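PDB 2PPG: putative isomerase from Sinorhizobium meliloti, which is of unknown function but belongs to the enolase superfamily, joining a mandelate racemase/muconate lactonizing enzyme-type N-terminal domain to a TIM-barrel-like C-terminal domain. Local coordinates for residues Ala169-Leu174 with Ser190-Asp195; Glu20-Gly25 with Tyr48-Arg53; Lys199-Leu204 with Val212-Asp217. All coordinates share one frame; numbering follows the deposited sequence.

Interaction 1: Ala169-Leu174 with Ser190-Asp195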
loop_
_atom_site.group_PDB
_atom_site.type_symbol
_atom_site.label_atom_id
_atom_site.label_comp_id
_atom_site.label_asym_id
_atom_site.label_seq_id
_atom_site.Cartn_x
_atom_site.Cartn_y
_atom_site.Cartn_z
ATOM N N ALA A 169 5.209 -47.569 -4.055
ATOM C CA ALA A 169 4.457 -48.590 -3.326
ATOM C C ALA A 169 5.157 -49.078 -2.047
ATOM O O ALA A 169 4.504 -49.342 -1.031
ATOM C CB ALA A 169 4.155 -49.770 -4.247
ATOM N N LYS A 170 6.480 -49.206 -2.097
ATOM C CA LYS A 170 7.239 -49.569 -0.908
ATOM C C LYS A 170 7.175 -48.463 0.158
ATOM O O LYS A 170 7.125 -48.757 1.363
ATOM C CB LYS A 170 8.687 -49.956 -1.256
ATOM C CG LYS A 170 8.841 -51.440 -1.648
ATOM C CD LYS A 170 10.270 -52.003 -1.445
ATOM C CE LYS A 170 11.018 -52.292 -2.767
ATOM N NZ LYS A 170 12.112 -51.317 -3.069
ATOM N N ARG A 171 7.144 -47.203 -0.277
ATOM C CA ARG A 171 7.041 -46.087 0.663
ATOM C C ARG A 171 5.643 -46.000 1.290
ATOM O O ARG A 171 5.492 -45.739 2.496
ATOM C CB ARG A 171 7.417 -44.770 -0.013
ATOM C CG ARG A 171 8.876 -44.692 -0.445
ATOM C CD ARG A 171 9.246 -43.294 -0.872
ATOM N NE ARG A 171 8.646 -42.910 -2.140
ATOM C CZ ARG A 171 9.224 -43.099 -3.322
ATOM N NH1 ARG A 171 10.414 -43.690 -3.397
ATOM N NH2 ARG A 171 8.610 -42.708 -4.432
ATOM N N ALA A 172 4.624 -46.234 0.466
ATOM C CA ALA A 172 3.240 -46.264 0.934
ATOM C C ALA A 172 3.089 -47.335 1.986
ATOM O O ALA A 172 2.426 -47.129 3.004
ATOM C CB ALA A 172 2.294 -46.528 -0.220
ATOM N N GLU A 173 3.717 -48.482 1.739
ATOM C CA GLU A 173 3.661 -49.580 2.696
ATOM C C GLU A 173 4.314 -49.204 4.013
ATOM O O GLU A 173 3.809 -49.561 5.077
ATOM C CB GLU A 173 4.271 -50.863 2.127
ATOM C CG GLU A 173 3.257 -51.734 1.415
ATOM C CD GLU A 173 2.028 -52.017 2.273
ATOM O OE1 GLU A 173 2.198 -52.519 3.410
ATOM O OE2 GLU A 173 0.893 -51.756 1.804
ATOM N N LEU A 174 5.424 -48.473 3.937
ATOM C CA LEU A 174 6.084 -48.003 5.138
ATOM C C LEU A 174 5.133 -47.104 5.908
ATOM O O LEU A 174 4.928 -47.299 7.103
ATOM C CB LEU A 174 7.400 -47.285 4.828
ATOM C CG LEU A 174 8.275 -47.053 6.071
ATOM C CD1 LEU A 174 8.268 -48.273 6.996
ATOM C CD2 LEU A 174 9.701 -46.680 5.696
ATOM N N SER A 190 9.933 -34.384 -1.337
ATOM C CA SER A 190 9.851 -34.383 -2.806
ATOM C C SER A 190 11.133 -34.794 -3.568
ATOM O O SER A 190 11.025 -35.292 -4.684
ATOM C CB SER A 190 9.293 -33.060 -3.339
ATOM O OG SER A 190 10.230 -32.015 -3.204
ATOM N N PRO A 191 12.342 -34.568 -2.995
ATOM C CA PRO A 191 13.560 -35.187 -3.556
ATOM C C PRO A 191 13.532 -36.717 -3.654
ATOM O O PRO A 191 14.485 -37.324 -4.144
ATOM C CB PRO A 191 14.656 -34.771 -2.564
ATOM C CG PRO A 191 14.168 -33.521 -1.970
ATOM C CD PRO A 191 12.674 -33.677 -1.865
ATOM N N VAL A 192 12.456 -37.332 -3.186
ATOM C CA VAL A 192 12.367 -38.780 -3.154
ATOM C C VAL A 192 11.251 -39.254 -4.082
ATOM O O VAL A 192 11.244 -40.408 -4.521
ATOM C CB VAL A 192 12.167 -39.291 -1.696
ATOM C CG1 VAL A 192 11.359 -40.576 -1.646
ATOM C CG2 VAL A 192 13.512 -39.459 -0.995
ATOM N N ALA A 193 10.330 -38.348 -4.402
ATOM C CA ALA A 193 9.168 -38.675 -5.224
ATOM C C ALA A 193 9.551 -38.904 -6.685
ATOM O O ALA A 193 9.400 -38.017 -7.526
ATOM C CB ALA A 193 8.114 -37.587 -5.106
ATOM N N ASP A 194 10.029 -40.110 -6.975
ATOM C CA ASP A 194 10.567 -40.454 -8.294
ATOM C C ASP A 194 9.570 -40.253 -9.419
ATOM O O ASP A 194 9.921 -39.702 -10.459
ATOM C CB ASP A 194 11.070 -41.896 -8.303
ATOM C CG ASP A 194 12.081 -42.164 -7.205
ATOM O OD1 ASP A 194 13.098 -41.435 -7.133
ATOM O OD2 ASP A 194 11.850 -43.106 -6.411
ATOM N N ASP A 195 8.332 -40.688 -9.203
ATOM C CA ASP A 195 7.282 -40.587 -10.221
ATOM C C ASP A 195 6.628 -39.199 -10.274
ATOM O O ASP A 195 5.663 -38.995 -11.016
ATOM C CB ASP A 195 6.204 -41.657 -9.991
ATOM C CG ASP A 195 6.771 -43.074 -9.900
ATOM O OD1 ASP A 195 5.973 -44.034 -9.982
ATOM O OD2 ASP A 195 8.003 -43.232 -9.733
#
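A single side chain, R171, carries the helix side of this contact, reaching across a gap where the nearest CA atoms, those of R171 and A193, are 9.7 Å apart. An extended chi2 (-170°) carries CD to V192, and the bend at chi3 (-71°) then turns the guanidinium toward the loop backbone. R171 CD meets V192 CG1 at 3.5 Å, the two side chains running past each other in opposite directions. The carbonyl O of V192 sits 3.2 Å above one face of the guanidinium, toward its rim; this is packing, since the angle is too poor for a hydrogen bond. D194 comes to the edge instead: R171 NH1 reaches D194 OD2 at 3.4 Å in a weak salt bridge, with guanidinium and carboxylate planes turned 67° apart. A193, between these two partners, is the centre of an inverse gamma turn, its CA lying obliquely to R171 NH2. Stronger partners lie close by. R171 NE makes a salt bridge to E200 and NH1 a hydrogen bond to the carbonyl of E165, while D194 OD1 pairs with R28. The contact thus ties the first turns of a barrel helix to the loop that follows the next strand, 185-189, at the C-terminal end of the strands of a TIM-barrel-like domain.

Interaction 2: Glu20-Gly25 with Tyr48-Arg53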
loop_
_atom_site.group_PDB
_atom_site.type_symbol
_atom_site.label_atom_id
_atom_site.label_comp_id
_atom_site.label_asym_id
_atom_site.label_seq_id
_atom_site.Cartn_x
_atom_site.Cartn_y
_atom_site.Cartn_z
ATOM N N GLU A 20 23.474 -47.057 8.089
ATOM C CA GLU A 20 23.335 -48.183 7.172
ATOM C C GLU A 20 23.002 -47.628 5.789
ATOM O O GLU A 20 23.642 -47.971 4.791
ATOM C CB GLU A 20 22.243 -49.146 7.650
ATOM C CG GLU A 20 22.040 -49.177 9.162
ATOM C CD GLU A 20 21.173 -48.030 9.650
ATOM O OE1 GLU A 20 21.659 -47.220 10.470
ATOM O OE2 GLU A 20 20.011 -47.931 9.199
ATOM N N THR A 21 22.000 -46.756 5.746
ATOM C CA THR A 21 21.660 -46.031 4.533
ATOM C C THR A 21 21.788 -44.533 4.809
ATOM O O THR A 21 21.191 -44.027 5.765
ATOM C CB THR A 21 20.224 -46.351 4.068
ATOM O OG1 THR A 21 19.975 -47.755 4.199
ATOM C CG2 THR A 21 20.024 -45.934 2.620
ATOM N N PRO A 22 22.588 -43.821 3.990
ATOM C CA PRO A 22 22.699 -42.363 4.100
ATOM C C PRO A 22 21.329 -41.681 4.107
ATOM O O PRO A 22 20.420 -42.104 3.385
ATOM C CB PRO A 22 23.483 -41.978 2.842
ATOM C CG PRO A 22 24.302 -43.182 2.533
ATOM C CD PRO A 22 23.451 -44.362 2.924
ATOM N N TYR A 23 21.199 -40.639 4.928
ATOM C CA TYR A 23 19.938 -39.913 5.138
ATOM C C TYR A 23 19.179 -39.614 3.837
ATOM O O TYR A 23 19.791 -39.341 2.803
ATOM C CB TYR A 23 20.216 -38.615 5.923
ATOM C CG TYR A 23 18.996 -37.774 6.248
ATOM C CD1 TYR A 23 18.207 -38.055 7.361
ATOM C CD2 TYR A 23 18.641 -36.691 5.445
ATOM C CE1 TYR A 23 17.091 -37.289 7.659
ATOM C CE2 TYR A 23 17.526 -35.923 5.734
ATOM C CZ TYR A 23 16.757 -36.224 6.842
ATOM O OH TYR A 23 15.654 -35.459 7.129
ATOM N N LEU A 24 17.848 -39.698 3.900
ATOM C CA LEU A 24 16.964 -39.299 2.794
ATOM C C LEU A 24 16.926 -40.330 1.662
ATOM O O LEU A 24 16.283 -40.114 0.638
ATOM C CB LEU A 24 17.367 -37.910 2.266
ATOM C CG LEU A 24 16.360 -36.935 1.651
ATOM C CD1 LEU A 24 16.646 -35.533 2.150
ATOM C CD2 LEU A 24 16.401 -36.978 0.131
ATOM N N GLY A 25 17.613 -41.453 1.853
ATOM C CA GLY A 25 17.629 -42.526 0.858
ATOM C C GLY A 25 18.975 -42.753 0.193
ATOM O O GLY A 25 19.947 -42.051 0.476
ATOM N N TYR A 48 25.459 -33.378 1.916
ATOM C CA TYR A 48 25.124 -34.291 3.019
ATOM C C TYR A 48 26.325 -35.152 3.410
ATOM O O TYR A 48 27.147 -35.493 2.557
ATOM C CB TYR A 48 23.962 -35.209 2.619
ATOM C CG TYR A 48 22.645 -34.491 2.443
ATOM C CD1 TYR A 48 21.783 -34.319 3.511
ATOM C CD2 TYR A 48 22.267 -33.980 1.205
ATOM C CE1 TYR A 48 20.589 -33.660 3.365
ATOM C CE2 TYR A 48 21.070 -33.323 1.044
ATOM C CZ TYR A 48 20.238 -33.160 2.131
ATOM O OH TYR A 48 19.042 -32.498 1.989
ATOM N N PRO A 49 26.443 -35.491 4.709
ATOM C CA PRO A 49 27.364 -36.552 5.128
ATOM C C PRO A 49 26.686 -37.935 5.046
ATOM O O PRO A 49 25.456 -38.022 5.077
ATOM C CB PRO A 49 27.673 -36.183 6.577
ATOM C CG PRO A 49 26.471 -35.476 7.045
ATOM C CD PRO A 49 25.750 -34.888 5.861
ATOM N N THR A 50 27.476 -38.997 4.917
ATOM C CA THR A 50 26.921 -40.357 4.867
ATOM C C THR A 50 26.688 -40.885 6.276
ATOM O O THR A 50 25.869 -41.769 6.495
ATOM C CB THR A 50 27.831 -41.327 4.087
ATOM O OG1 THR A 50 29.209 -41.040 4.373
ATOM C CG2 THR A 50 27.603 -41.175 2.588
ATOM N N PHE A 51 27.400 -40.308 7.231
ATOM C CA PHE A 51 27.298 -40.669 8.637
ATOM C C PHE A 51 26.466 -39.626 9.394
ATOM O O PHE A 51 26.275 -38.512 8.910
ATOM C CB PHE A 51 28.705 -40.690 9.213
ATOM C CG PHE A 51 29.487 -39.445 8.901
ATOM C CD1 PHE A 51 29.496 -38.378 9.787
ATOM C CD2 PHE A 51 30.175 -39.321 7.694
ATOM C CE1 PHE A 51 30.197 -37.224 9.497
ATOM C CE2 PHE A 51 30.888 -38.174 7.401
ATOM C CZ PHE A 51 30.897 -37.122 8.310
ATOM N N ASP A 52 25.980 -39.967 10.583
ATOM C CA ASP A 52 25.334 -38.958 11.433
ATOM C C ASP A 52 26.344 -38.385 12.411
ATOM O O ASP A 52 27.194 -39.107 12.926
ATOM C CB ASP A 52 24.137 -39.540 12.187
ATOM C CG ASP A 52 22.930 -39.788 11.275
ATOM O OD1 ASP A 52 22.888 -39.200 10.164
ATOM O OD2 ASP A 52 22.027 -40.566 11.670
ATOM N N ARG A 53 26.247 -37.081 12.659
ATOM C CA ARG A 53 27.165 -36.365 13.533
ATOM C C ARG A 53 26.456 -35.134 14.055
ATOM O O ARG A 53 25.585 -34.601 13.378
ATOM C CB ARG A 53 28.418 -35.959 12.773
ATOM C CG ARG A 53 29.529 -35.384 13.657
ATOM C CD ARG A 53 30.795 -35.118 12.865
ATOM N NE ARG A 53 30.578 -34.268 11.694
ATOM C CZ ARG A 53 31.387 -34.229 10.635
ATOM N NH1 ARG A 53 32.462 -35.005 10.597
ATOM N NH2 ARG A 53 31.114 -33.425 9.606
#
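P22 and T50 bring the two backbones within 4.7 Å, CA to CA, where a type II beta turn from P22 to G25 faces the short link between strands 46-49 and 52-61. The turn belongs to the long loop after strand 7-17, in the part of the chain that, in enolase-superfamily proteins, lies against the mouth of the barrel. It is closed by G25 N to P22 O at 3.3 Å, and L24 takes its third position with a positive phi of 76°. The closest contacts between the two segments are made by side chains and are van der Waals packing. P22 and T50 lie side by side and point the same way, CG of the proline against CG2 of the threonine at 3.9 Å. That methyl stands anti to the carbonyl carbon of T50, and OG1 is used for a weak hydrogen bond to the carbonyl of G37. With CG anti to the backbone N (chi1 -178°), Y23 extends toward Y48, and the two rings cross at a slant; CD2 of Y23 lies 4.2 Å from CE1 of Y48. The Y23 side chain also touches I321 and Q346 of the C-terminal domain. The Y48 ring takes part in cation-pi contacts with R41 of its own chain and R114 of a neighbouring subunit, placing this junction near a subunit interface, and its hydroxyl is hydrogen-bonded to N44 ND2. From the turn, L24 approaches the far end of the same ring: its CD1 lies 3.9 Å from Y48 OH and 4.3 Å from Y48 CZ.

Interaction 3: Lys199-Leu204 with Val212-Asp217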
loop_
_atom_site.group_PDB
_atom_site.type_symbol
_atom_site.label_atom_id
_atom_site.label_comp_id
_atom_site.label_asym_id
_atom_site.label_seq_id
_atom_site.Cartn_x
_atom_site.Cartn_y
_atom_site.Cartn_z
ATOM N N LYS A 199 1.799 -38.203 -8.168
ATOM C CA LYS A 199 1.556 -39.635 -8.124
ATOM C C LYS A 199 1.821 -40.151 -6.720
ATOM O O LYS A 199 1.249 -41.158 -6.300
ATOM C CB LYS A 199 2.433 -40.376 -9.142
ATOM C CG LYS A 199 2.042 -40.184 -10.607
ATOM C CD LYS A 199 2.960 -41.006 -11.527
ATOM C CE LYS A 199 3.245 -40.319 -12.873
ATOM N NZ LYS A 199 2.249 -40.668 -13.918
ATOM N N GLU A 200 2.689 -39.443 -6.004
ATOM C CA GLU A 200 3.056 -39.796 -4.639
ATOM C C GLU A 200 1.887 -39.569 -3.663
ATOM O O GLU A 200 1.629 -40.414 -2.779
ATOM C CB GLU A 200 4.288 -38.999 -4.199
ATOM C CG GLU A 200 5.112 -39.652 -3.099
ATOM C CD GLU A 200 6.102 -40.679 -3.631
ATOM O OE1 GLU A 200 6.288 -40.761 -4.872
ATOM O OE2 GLU A 200 6.704 -41.400 -2.804
HETATM N N MSE A 201 1.192 -38.434 -3.821
HETATM C CA MSE A 201 -0.006 -38.124 -3.034
HETATM C C MSE A 201 -1.116 -39.117 -3.340
HETATM O O MSE A 201 -1.712 -39.703 -2.442
HETATM C CB MSE A 201 -0.500 -36.710 -3.331
HETATM C CG MSE A 201 0.236 -35.620 -2.583
HETATM SE SE MSE A 201 -0.146 -35.517 -0.655
HETATM C CE MSE A 201 -2.099 -35.425 -0.639
ATOM N N GLU A 202 -1.385 -39.286 -4.626
ATOM C CA GLU A 202 -2.321 -40.284 -5.110
ATOM C C GLU A 202 -2.210 -41.621 -4.356
ATOM O O GLU A 202 -3.203 -42.117 -3.819
ATOM C CB GLU A 202 -2.079 -40.498 -6.608
ATOM C CG GLU A 202 -3.133 -41.316 -7.327
ATOM C CD GLU A 202 -2.981 -41.214 -8.833
ATOM O OE1 GLU A 202 -3.921 -40.704 -9.492
ATOM O OE2 GLU A 202 -1.909 -41.616 -9.349
ATOM N N ILE A 203 -1.005 -42.194 -4.320
ATOM C CA ILE A 203 -0.820 -43.524 -3.759
ATOM C C ILE A 203 -0.904 -43.511 -2.241
ATOM O O ILE A 203 -1.582 -44.359 -1.664
ATOM C CB ILE A 203 0.462 -44.241 -4.281
ATOM C CG1 ILE A 203 0.252 -45.750 -4.246
ATOM C CG2 ILE A 203 1.709 -43.856 -3.481
ATOM C CD1 ILE A 203 1.222 -46.537 -5.083
ATOM N N LEU A 204 -0.259 -42.529 -1.604
ATOM C CA LEU A 204 -0.342 -42.373 -0.153
ATOM C C LEU A 204 -1.798 -42.192 0.300
ATOM O O LEU A 204 -2.249 -42.869 1.224
ATOM C CB LEU A 204 0.544 -41.226 0.335
ATOM C CG LEU A 204 2.076 -41.322 0.177
ATOM C CD1 LEU A 204 2.750 -40.080 0.760
ATOM C CD2 LEU A 204 2.705 -42.566 0.779
ATOM N N VAL A 212 -6.428 -39.510 7.229
ATOM C CA VAL A 212 -5.037 -39.213 7.558
ATOM C C VAL A 212 -4.506 -37.902 6.945
ATOM O O VAL A 212 -4.922 -37.506 5.846
ATOM C CB VAL A 212 -4.168 -40.406 7.134
ATOM C CG1 VAL A 212 -2.861 -39.962 6.563
ATOM C CG2 VAL A 212 -3.987 -41.366 8.301
ATOM N N ARG A 213 -3.606 -37.225 7.665
ATOM C CA ARG A 213 -3.000 -35.979 7.176
ATOM C C ARG A 213 -1.672 -36.253 6.499
ATOM O O ARG A 213 -0.858 -37.048 6.990
ATOM C CB ARG A 213 -2.819 -34.960 8.291
ATOM C CG ARG A 213 -4.113 -34.480 8.910
ATOM C CD ARG A 213 -3.875 -33.358 9.912
ATOM N NE ARG A 213 -2.992 -33.776 11.001
ATOM C CZ ARG A 213 -2.632 -32.998 12.020
ATOM N NH1 ARG A 213 -3.076 -31.757 12.095
ATOM N NH2 ARG A 213 -1.819 -33.458 12.959
ATOM N N ILE A 214 -1.468 -35.604 5.354
ATOM C CA ILE A 214 -0.320 -35.873 4.493
ATOM C C ILE A 214 0.232 -34.562 3.940
ATOM O O ILE A 214 -0.415 -33.862 3.149
ATOM C CB ILE A 214 -0.689 -36.788 3.303
ATOM C CG1 ILE A 214 -1.254 -38.127 3.782
ATOM C CG2 ILE A 214 0.536 -37.071 2.464
ATOM C CD1 ILE A 214 -1.884 -38.948 2.678
ATOM N N ALA A 215 1.436 -34.232 4.363
ATOM C CA ALA A 215 2.073 -33.020 3.924
ATOM C C ALA A 215 3.188 -33.351 2.937
ATOM O O ALA A 215 3.587 -34.511 2.797
ATOM C CB ALA A 215 2.615 -32.270 5.123
ATOM N N CYS A 216 3.671 -32.324 2.245
ATOM C CA CYS A 216 4.783 -32.462 1.318
ATOM C C CYS A 216 5.911 -31.463 1.612
ATOM O O CYS A 216 5.689 -30.251 1.651
ATOM C CB CYS A 216 4.295 -32.271 -0.106
ATOM S SG CYS A 216 5.632 -32.325 -1.311
ATOM N N ASP A 217 7.117 -31.973 1.823
ATOM C CA ASP A 217 8.271 -31.110 2.012
ATOM C C ASP A 217 8.964 -30.936 0.658
ATOM O O ASP A 217 9.589 -31.856 0.156
ATOM C CB ASP A 217 9.209 -31.710 3.063
ATOM C CG ASP A 217 10.456 -30.859 3.322
ATOM O OD1 ASP A 217 10.728 -29.894 2.574
ATOM O OD2 ASP A 217 11.181 -31.162 4.295
#
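I214 points from strand 213-217 toward helix 197-208, into the angle between M201 and L204. Its CB already lies 4.2 Å from the selenium of M201, a selenomethionine in the model. The CG2 branch, anti to the backbone N, goes deepest toward that residue and meets SE at 3.6 Å; on its other contact it lies 4.1 Å from CD1 of L204. The CG1 branch leads on to the tip, where I214 CD1 rests against the helix backbone, 4.0 Å from L204 C and 4.1 Å from L204 CB. Strand 213-217 is the second parallel strand of a beta-alpha-beta crossover, 185-189, 197-208, 213-217, within the TIM-barrel-like domain, and I214 carries the packing between residues 199-204 and 212-217. M201 reaches it by folding back at chi2 (-72°) and chi3 (-53°), sliding past I214 in the opposite direction. The M201 side chain also touches M234 of helix 224-234, the following barrel helix, and H237. L204 crosses I214 at a slant, and it also touches F188 on strand 185-189 and A172 on helix 168-180.

The three contacts follow one another along the chain, neither nesting nor crossing. Interaction 2 comes first, closing a loop of 22 residues that includes strand 38-41 in the N-terminal part. Interaction 1 next spans strand 185-189, joining helix 168-180 to the loop beyond that strand, and interaction 3 closes the short connection of seven residues from helix 197-208 to strand 213-217. Interactions 1 and 3, centred 9 Å apart, merge into one patch of the barrel: A172 CA packs on L204 CD2 at 3.7 Å, and S190 N probably hydrogen-bonds D217 O at 3.0 Å. Interaction 1 also touches interaction 2, V192 CG2 lying 3.3 Å from L24 O. Interactions 2 and 3 stay about 7 Å apart at their nearest atoms.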